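PDB 3MPP: botulinum neurotoxin type G, which targets the toxin to the host cell surface through its receptor-binding domain and delivers a metalloprotease light chain into the host cytosol. Local coordinates for residues I94-I97 / G102-V105; I113-D118 / S123-F128. The protein carries 4 engineered substitutions. All coordinates share one frame; numbering follows the deposited sequence.

Contact 1 of 2, residues I94-I97 / G102-V105; sequences ISCI and GWKV
The carbonyl oxygen Ile94 O is held twice from the facing strand: Val105 N donates to it at 2.6 Å, lying in the carbonyl plane, and Lys104 CA adds a C-H...O contact at 3.2 Å. The bond belongs to the antiparallel beta hairpin of strands 90-98 and 103-108, in the lectin-like beta sandwich of the N-terminal receptor-binding subdomain. Ile94 N returns the bond to Val105 O, nearly straight at 176° but longer, at 3.2 Å. Further along, Cys96 and Trp103 form a second hydrogen-bonded pair. Its two bonds differ: Cys96 N approaches Trp103 O almost head-on, whereas Trp103 N reaches Cys96 O from 41° above the carbonyl plane. Gly102 CA also touches Cys96 O, close to where the hairpin turns.

On the inner face of the sheet, the Trp103 indole folds back over the partner strand, because CG sits between the backbone N and the carbonyl carbon (chi1 61°). One ring face rests on the methylene of Cys96: Cys96 CB is 3.5 Å from the centroid of the Trp103 five-membered ring, a CH-pi contact. Cys96 SG stands obliquely to the same ring, a sulfur-aromatic contact. The sheet is closed over here by strand 67-74, whose Phe67 and Ile69 also meet the indole. Ser95 and Lys104 point to the other face; their CB atoms are 4.0 Å apart, while the extended lysine chain leads away. At the far edge of the six-membered ring, near its plane, Ile94 CG2 meets Trp103 CH2 at 3.7 Å.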
ATOM      1  N   ILE A  94       7.185 -14.101 -12.529  1.00 36.13           N
ATOM      2  CA  ILE A  94       6.067 -14.767 -13.190  1.00 36.68           C
ATOM      3  C   ILE A  94       6.428 -15.006 -14.652  1.00 41.94           C
ATOM      4  O   ILE A  94       6.926 -14.104 -15.327  1.00 37.27           O
ATOM      5  CB  ILE A  94       4.777 -13.925 -13.140  1.00 34.80           C
ATOM      6  CG1 ILE A  94       4.476 -13.448 -11.714  1.00 35.11           C
ATOM      7  CG2 ILE A  94       3.599 -14.730 -13.684  1.00 37.61           C
ATOM      8  CD1 ILE A  94       3.388 -12.374 -11.641  1.00 36.22           C
ATOM      9  N   SER A  95       6.186 -16.215 -15.147  1.00 39.61           N
ATOM     10  CA  SER A  95       6.522 -16.511 -16.530  1.00 38.88           C
ATOM     11  C   SER A  95       5.567 -17.500 -17.175  1.00 44.98           C
ATOM     12  O   SER A  95       4.964 -18.340 -16.503  1.00 39.65           O
ATOM     13  CB  SER A  95       7.946 -17.048 -16.634  1.00 35.92           C
ATOM     14  OG  SER A  95       8.000 -18.403 -16.226  1.00 46.37           O
ATOM     15  N   CYS A  96       5.449 -17.377 -18.494  1.00 47.83           N
ATOM     16  CA  CYS A  96       4.658 -18.270 -19.318  1.00 47.60           C
ATOM     17  C   CYS A  96       5.479 -18.511 -20.581  1.00 50.57           C
ATOM     18  O   CYS A  96       5.347 -17.793 -21.574  1.00 53.02           O
ATOM     19  CB  CYS A  96       3.328 -17.611 -19.663  1.00 59.18           C
ATOM     20  SG  CYS A  96       2.115 -18.688 -20.440  1.00 58.54           S
ATOM     21  N   ILE A  97       6.328 -19.531 -20.528  1.00 41.65           N
ATOM     22  CA  ILE A  97       7.399 -19.704 -21.499  1.00 39.06           C
ATOM     23  C   ILE A  97       7.424 -21.138 -21.997  1.00 53.31           C
ATOM     24  O   ILE A  97       7.143 -22.071 -21.249  1.00 49.32           O
ATOM     25  CB  ILE A  97       8.771 -19.411 -20.859  1.00 42.69           C
ATOM     26  CG1 ILE A  97       8.853 -17.956 -20.366  1.00 46.34           C
ATOM     27  CG2 ILE A  97       9.915 -19.767 -21.823  1.00 41.53           C
ATOM     28  CD1 ILE A  97       9.153 -16.948 -21.451  1.00 48.07           C
ATOM     29  N   GLY A 102       7.835 -16.841 -25.008  1.00 54.73           N
ATOM     30  CA  GLY A 102       6.614 -16.546 -24.281  1.00 53.80           C
ATOM     31  C   GLY A 102       6.726 -15.182 -23.633  1.00 51.53           C
ATOM     32  O   GLY A 102       7.317 -14.276 -24.219  1.00 48.57           O
ATOM     33  N   TRP A 103       6.176 -15.038 -22.425  1.00 45.67           N
ATOM     34  CA  TRP A 103       6.303 -13.795 -21.665  1.00 45.76           C
ATOM     35  C   TRP A 103       6.743 -14.027 -20.228  1.00 45.42           C
ATOM     36  O   TRP A 103       6.493 -15.082 -19.643  1.00 46.76           O
ATOM     37  CB  TRP A 103       5.001 -12.991 -21.659  1.00 44.92           C
ATOM     38  CG  TRP A 103       3.831 -13.695 -21.030  1.00 42.33           C
ATOM     39  CD1 TRP A 103       2.839 -14.367 -21.686  1.00 53.41           C
ATOM     40  CD2 TRP A 103       3.511 -13.776 -19.631  1.00 46.24           C
ATOM     41  NE1 TRP A 103       1.932 -14.869 -20.788  1.00 59.87           N
ATOM     42  CE2 TRP A 103       2.319 -14.522 -19.519  1.00 47.83           C
ATOM     43  CE3 TRP A 103       4.124 -13.304 -18.463  1.00 43.46           C
ATOM     44  CZ2 TRP A 103       1.725 -14.805 -18.291  1.00 45.32           C
ATOM     45  CZ3 TRP A 103       3.528 -13.582 -17.237  1.00 46.17           C
ATOM     46  CH2 TRP A 103       2.343 -14.324 -17.160  1.00 41.24           C
ATOM     47  N   LYS A 104       7.380 -13.016 -19.656  1.00 42.91           N
ATOM     48  CA  LYS A 104       7.781 -13.082 -18.261  1.00 42.28           C
ATOM     49  C   LYS A 104       7.667 -11.713 -17.615  1.00 44.78           C
ATOM     50  O   LYS A 104       7.867 -10.686 -18.266  1.00 43.02           O
ATOM     51  CB  LYS A 104       9.211 -13.609 -18.137  1.00 47.57           C
ATOM     52  CG  LYS A 104      10.281 -12.618 -18.558  1.00 49.85           C
ATOM     53  CD  LYS A 104      11.676 -13.237 -18.471  1.00 58.60           C
ATOM     54  CE  LYS A 104      12.752 -12.236 -18.885  1.00 58.85           C
ATOM     55  NZ  LYS A 104      14.129 -12.678 -18.506  1.00 59.05           N
ATOM     56  N   VAL A 105       7.318 -11.720 -16.333  1.00 39.11           N
ATOM     57  CA  VAL A 105       7.396 -10.540 -15.500  1.00 37.28           C
ATOM     58  C   VAL A 105       8.622 -10.710 -14.602  1.00 36.32           C
ATOM     59  O   VAL A 105       8.803 -11.751 -13.955  1.00 32.64           O
ATOM     60  CB  VAL A 105       6.113 -10.368 -14.650  1.00 31.82           C
ATOM     61  CG1 VAL A 105       6.263  -9.205 -13.666  1.00 34.72           C
ATOM     62  CG2 VAL A 105       4.904 -10.153 -15.553  1.00 39.13           C
TER

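Contact 2 of 2, residues I113-D118 / S123-F128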
ATOM      1  N   ILE A 113       9.346  -5.234 -14.757  1.00 36.05           N
ATOM      2  CA  ILE A 113       9.686  -5.393 -16.175  1.00 30.99           C
ATOM      3  C   ILE A 113       8.858  -6.465 -16.874  1.00 41.49           C
ATOM      4  O   ILE A 113       8.724  -7.584 -16.382  1.00 37.98           O
ATOM      5  CB  ILE A 113      11.162  -5.802 -16.343  1.00 35.54           C
ATOM      6  CG1 ILE A 113      12.096  -4.764 -15.725  1.00 43.53           C
ATOM      7  CG2 ILE A 113      11.493  -6.040 -17.805  1.00 35.59           C
ATOM      8  CD1 ILE A 113      13.531  -5.254 -15.618  1.00 47.48           C
ATOM      9  N   TRP A 114       8.323  -6.111 -18.036  1.00 37.91           N
ATOM     10  CA  TRP A 114       7.578  -7.032 -18.884  1.00 46.17           C
ATOM     11  C   TRP A 114       8.405  -7.365 -20.137  1.00 45.97           C
ATOM     12  O   TRP A 114       8.896  -6.471 -20.815  1.00 51.42           O
ATOM     13  CB  TRP A 114       6.252  -6.373 -19.274  1.00 49.01           C
ATOM     14  CG  TRP A 114       5.434  -7.089 -20.307  1.00 54.90           C
ATOM     15  CD1 TRP A 114       5.239  -6.708 -21.605  1.00 58.56           C
ATOM     16  CD2 TRP A 114       4.662  -8.282 -20.120  1.00 52.47           C
ATOM     17  NE1 TRP A 114       4.403  -7.594 -22.236  1.00 59.48           N
ATOM     18  CE2 TRP A 114       4.034  -8.568 -21.348  1.00 56.80           C
ATOM     19  CE3 TRP A 114       4.439  -9.132 -19.035  1.00 49.08           C
ATOM     20  CZ2 TRP A 114       3.206  -9.672 -21.520  1.00 58.33           C
ATOM     21  CZ3 TRP A 114       3.618 -10.225 -19.211  1.00 50.60           C
ATOM     22  CH2 TRP A 114       3.008 -10.484 -20.443  1.00 50.74           C
ATOM     23  N   THR A 115       8.563  -8.649 -20.435  1.00 43.30           N
ATOM     24  CA  THR A 115       9.411  -9.073 -21.541  1.00 50.72           C
ATOM     25  C   THR A 115       8.718 -10.079 -22.451  1.00 52.03           C
ATOM     26  O   THR A 115       8.087 -11.030 -21.977  1.00 45.93           O
ATOM     27  CB  THR A 115      10.735  -9.698 -21.038  1.00 47.37           C
ATOM     28  OG1 THR A 115      11.481  -8.725 -20.293  1.00 45.16           O
ATOM     29  CG2 THR A 115      11.564 -10.188 -22.209  1.00 44.72           C
ATOM     30  N   LEU A 116       8.833  -9.846 -23.759  1.00 46.83           N
ATOM     31  CA  LEU A 116       8.340 -10.768 -24.773  1.00 55.65           C
ATOM     32  C   LEU A 116       9.533 -11.329 -25.520  1.00 61.34           C
ATOM     33  O   LEU A 116      10.426 -10.588 -25.925  1.00 65.27           O
ATOM     34  CB  LEU A 116       7.409 -10.055 -25.755  1.00 62.68           C
ATOM     35  CG  LEU A 116       6.068  -9.575 -25.199  1.00 67.96           C
ATOM     36  CD1 LEU A 116       5.395  -8.617 -26.178  1.00 75.88           C
ATOM     37  CD2 LEU A 116       5.165 -10.759 -24.892  1.00 67.24           C
ATOM     38  N   ILE A 117       9.557 -12.646 -25.684  1.00 65.86           N
ATOM     39  CA  ILE A 117      10.657 -13.307 -26.360  1.00 62.62           C
ATOM     40  C   ILE A 117      10.109 -14.214 -27.449  1.00 63.72           C
ATOM     41  O   ILE A 117       9.217 -15.033 -27.199  1.00 59.92           O
ATOM     42  CB  ILE A 117      11.504 -14.136 -25.374  1.00 67.27           C
ATOM     43  CG1 ILE A 117      11.969 -13.253 -24.213  1.00 71.62           C
ATOM     44  CG2 ILE A 117      12.688 -14.794 -26.097  1.00 61.34           C
ATOM     45  CD1 ILE A 117      12.853 -13.959 -23.215  1.00 80.01           C
ATOM     46  N   ASP A 118      10.626 -14.051 -28.664  1.00 65.35           N
ATOM     47  CA  ASP A 118      10.163 -14.852 -29.790  1.00 65.62           C
ATOM     48  C   ASP A 118      10.878 -16.202 -29.867  1.00 68.65           C
ATOM     49  O   ASP A 118      11.709 -16.541 -29.012  1.00 65.71           O
ATOM     50  CB  ASP A 118      10.290 -14.083 -31.114  1.00 76.28           C
ATOM     51  CG  ASP A 118      11.735 -13.789 -31.494  1.00 81.44           C
ATOM     52  OD1 ASP A 118      12.658 -14.435 -30.942  1.00 73.21           O
ATOM     53  OD2 ASP A 118      11.944 -12.910 -32.359  1.00 82.65           O
ATOM     54  N   SER A 123      14.400 -10.718 -27.776  1.00 72.82           N
ATOM     55  CA  SER A 123      13.520 -10.153 -26.753  1.00 68.58           C
ATOM     56  C   SER A 123      13.374  -8.637 -26.832  1.00 71.04           C
ATOM     57  O   SER A 123      14.254  -7.933 -27.328  1.00 74.59           O
ATOM     58  CB  SER A 123      14.019 -10.524 -25.363  1.00 70.49           C
ATOM     59  OG  SER A 123      15.190  -9.790 -25.047  1.00 75.56           O
ATOM     60  N   LYS A 124      12.249  -8.147 -26.329  1.00 65.77           N
ATOM     61  CA  LYS A 124      12.035  -6.721 -26.153  1.00 69.08           C
ATOM     62  C   LYS A 124      11.230  -6.493 -24.870  1.00 65.90           C
ATOM     63  O   LYS A 124      10.255  -7.203 -24.588  1.00 54.14           O
ATOM     64  CB  LYS A 124      11.321  -6.120 -27.363  1.00 75.75           C
ATOM     65  CG  LYS A 124      11.233  -4.600 -27.346  1.00 84.38           C
ATOM     66  CD  LYS A 124      10.743  -4.047 -28.689  1.00 93.65           C
ATOM     67  CE  LYS A 124      11.857  -3.990 -29.732  1.00 98.07           C
ATOM     68  NZ  LYS A 124      12.322  -5.331 -30.194  1.00 99.81           N
ATOM     69  N   SER A 125      11.648  -5.503 -24.093  1.00 62.27           N
ATOM     70  CA  SER A 125      11.049  -5.273 -22.796  1.00 54.57           C
ATOM     71  C   SER A 125      10.488  -3.873 -22.645  1.00 55.71           C
ATOM     72  O   SER A 125      10.930  -2.937 -23.301  1.00 59.38           O
ATOM     73  CB  SER A 125      12.080  -5.518 -21.701  1.00 53.93           C
ATOM     74  OG  SER A 125      12.515  -6.862 -21.715  1.00 56.02           O
ATOM     75  N   ILE A 126       9.509  -3.754 -21.758  1.00 48.43           N
ATOM     76  CA  ILE A 126       8.987  -2.476 -21.329  1.00 55.34           C
ATOM     77  C   ILE A 126       8.971  -2.552 -19.806  1.00 49.32           C
ATOM     78  O   ILE A 126       8.841  -3.639 -19.254  1.00 41.43           O
ATOM     79  CB  ILE A 126       7.573  -2.249 -21.891  1.00 60.16           C
ATOM     80  CG1 ILE A 126       7.022  -0.895 -21.451  1.00 66.96           C
ATOM     81  CG2 ILE A 126       6.643  -3.373 -21.471  1.00 55.70           C
ATOM     82  CD1 ILE A 126       5.709  -0.541 -22.117  1.00 74.97           C
ATOM     83  N   PHE A 127       9.117  -1.417 -19.126  1.00 38.25           N
ATOM     84  CA  PHE A 127       9.239  -1.434 -17.677  1.00 44.52           C
ATOM     85  C   PHE A 127       8.648  -0.192 -17.015  1.00 42.86           C
ATOM     86  O   PHE A 127       8.429   0.837 -17.667  1.00 43.63           O
ATOM     87  CB  PHE A 127      10.715  -1.581 -17.279  1.00 44.28           C
ATOM     88  CG  PHE A 127      11.560  -0.398 -17.649  1.00 49.66           C
ATOM     89  CD1 PHE A 127      11.627   0.707 -16.809  1.00 49.67           C
ATOM     90  CD2 PHE A 127      12.277  -0.381 -18.838  1.00 50.23           C
ATOM     91  CE1 PHE A 127      12.397   1.800 -17.136  1.00 44.37           C
ATOM     92  CE2 PHE A 127      13.054   0.711 -19.173  1.00 48.55           C
ATOM     93  CZ  PHE A 127      13.113   1.808 -18.322  1.00 47.23           C
ATOM     94  N   PHE A 128       8.379  -0.311 -15.720  1.00 37.97           N
ATOM     95  CA  PHE A 128       8.032   0.825 -14.881  1.00 37.13           C
ATOM     96  C   PHE A 128       9.101   0.960 -13.801  1.00 40.02           C
ATOM     97  O   PHE A 128       9.439  -0.023 -13.143  1.00 35.70           O
ATOM     98  CB  PHE A 128       6.650   0.627 -14.239  1.00 33.20           C
ATOM     99  CG  PHE A 128       6.315   1.642 -13.176  1.00 36.56           C
ATOM    100  CD1 PHE A 128       6.093   2.974 -13.509  1.00 42.21           C
ATOM    101  CD2 PHE A 128       6.191   1.262 -11.842  1.00 34.18           C
ATOM    102  CE1 PHE A 128       5.770   3.912 -12.528  1.00 35.73           C
ATOM    103  CE2 PHE A 128       5.876   2.193 -10.867  1.00 35.79           C
ATOM    104  CZ  PHE A 128       5.663   3.526 -11.213  1.00 34.25           C
TER
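Trp114 overlaps Ile126 at the rim of its indole: the CG2 methyl of Ile126 lies near the ring plane, 3.6 Å from Trp114 CD1, and leans on Trp114 CB as well. Ile126 CG1 is anti to the backbone N (chi1 -179°), which leaves CG2 as the branch that meets the tryptophan. The two residues are a hydrogen-bonded pair in an antiparallel hairpin on the border of the seven-stranded sheet. Trp114 N binds Ile126 O at 2.8 Å, and the reverse bond from Ile126 N to Trp114 O is 2.9 Å long. Leu116 and Lys124 repeat the pattern, Leu116 N to Lys124 O and Lys124 N to Leu116 O, both 3.1 Å.

The reverse face carries the non-hydrogen-bonded pairs. Ile113 CG1 packs against Phe127 CB at 3.8 Å, while the Phe127 ring leads away to cation-pi contacts with Arg111 and Lys166. Ile117 CG1 lies 3.6 Å from Ser123 CB. Between these pairs, Thr115 OG1 and Ser125 OG share a hydrogen bond of 2.6 Å. With chi1 at -62° in both residues, each hydroxyl stands beside its own backbone N, and the two oxygens meet while the threonine methyl lies near Ser123.

Where the pairing of Thr115 with Ser125 provides no direct backbone bond, a hydroxyl bridge joins the strands instead. The hydroxyl of the buried Thr115 thus has a polar partner within the hairpin, while the Trp114-Ile126 pair combines two backbone bonds with apolar contact at the indole edge.

In the fold
The two contacts follow one another along the chain, with centres 10 Å apart. The two hairpins are successive: strands 90-98, 103-108, 111-117 and 123-129 run side by side in one antiparallel sheet of the N-terminal receptor-binding subdomain, with 123-129 at its border. The middle strands join the contacts, with probable hydrogen bonds Lys104 O to Thr115 N and Gly102 O to Ile117 N. On the inner face the Trp103 and Trp114 rings meet at about 30°, linking the aromatic packing of both hairpins. This meander therefore builds one flank of the sandwich, away from the inferred ganglioside-binding motif of the C-terminal subdomain.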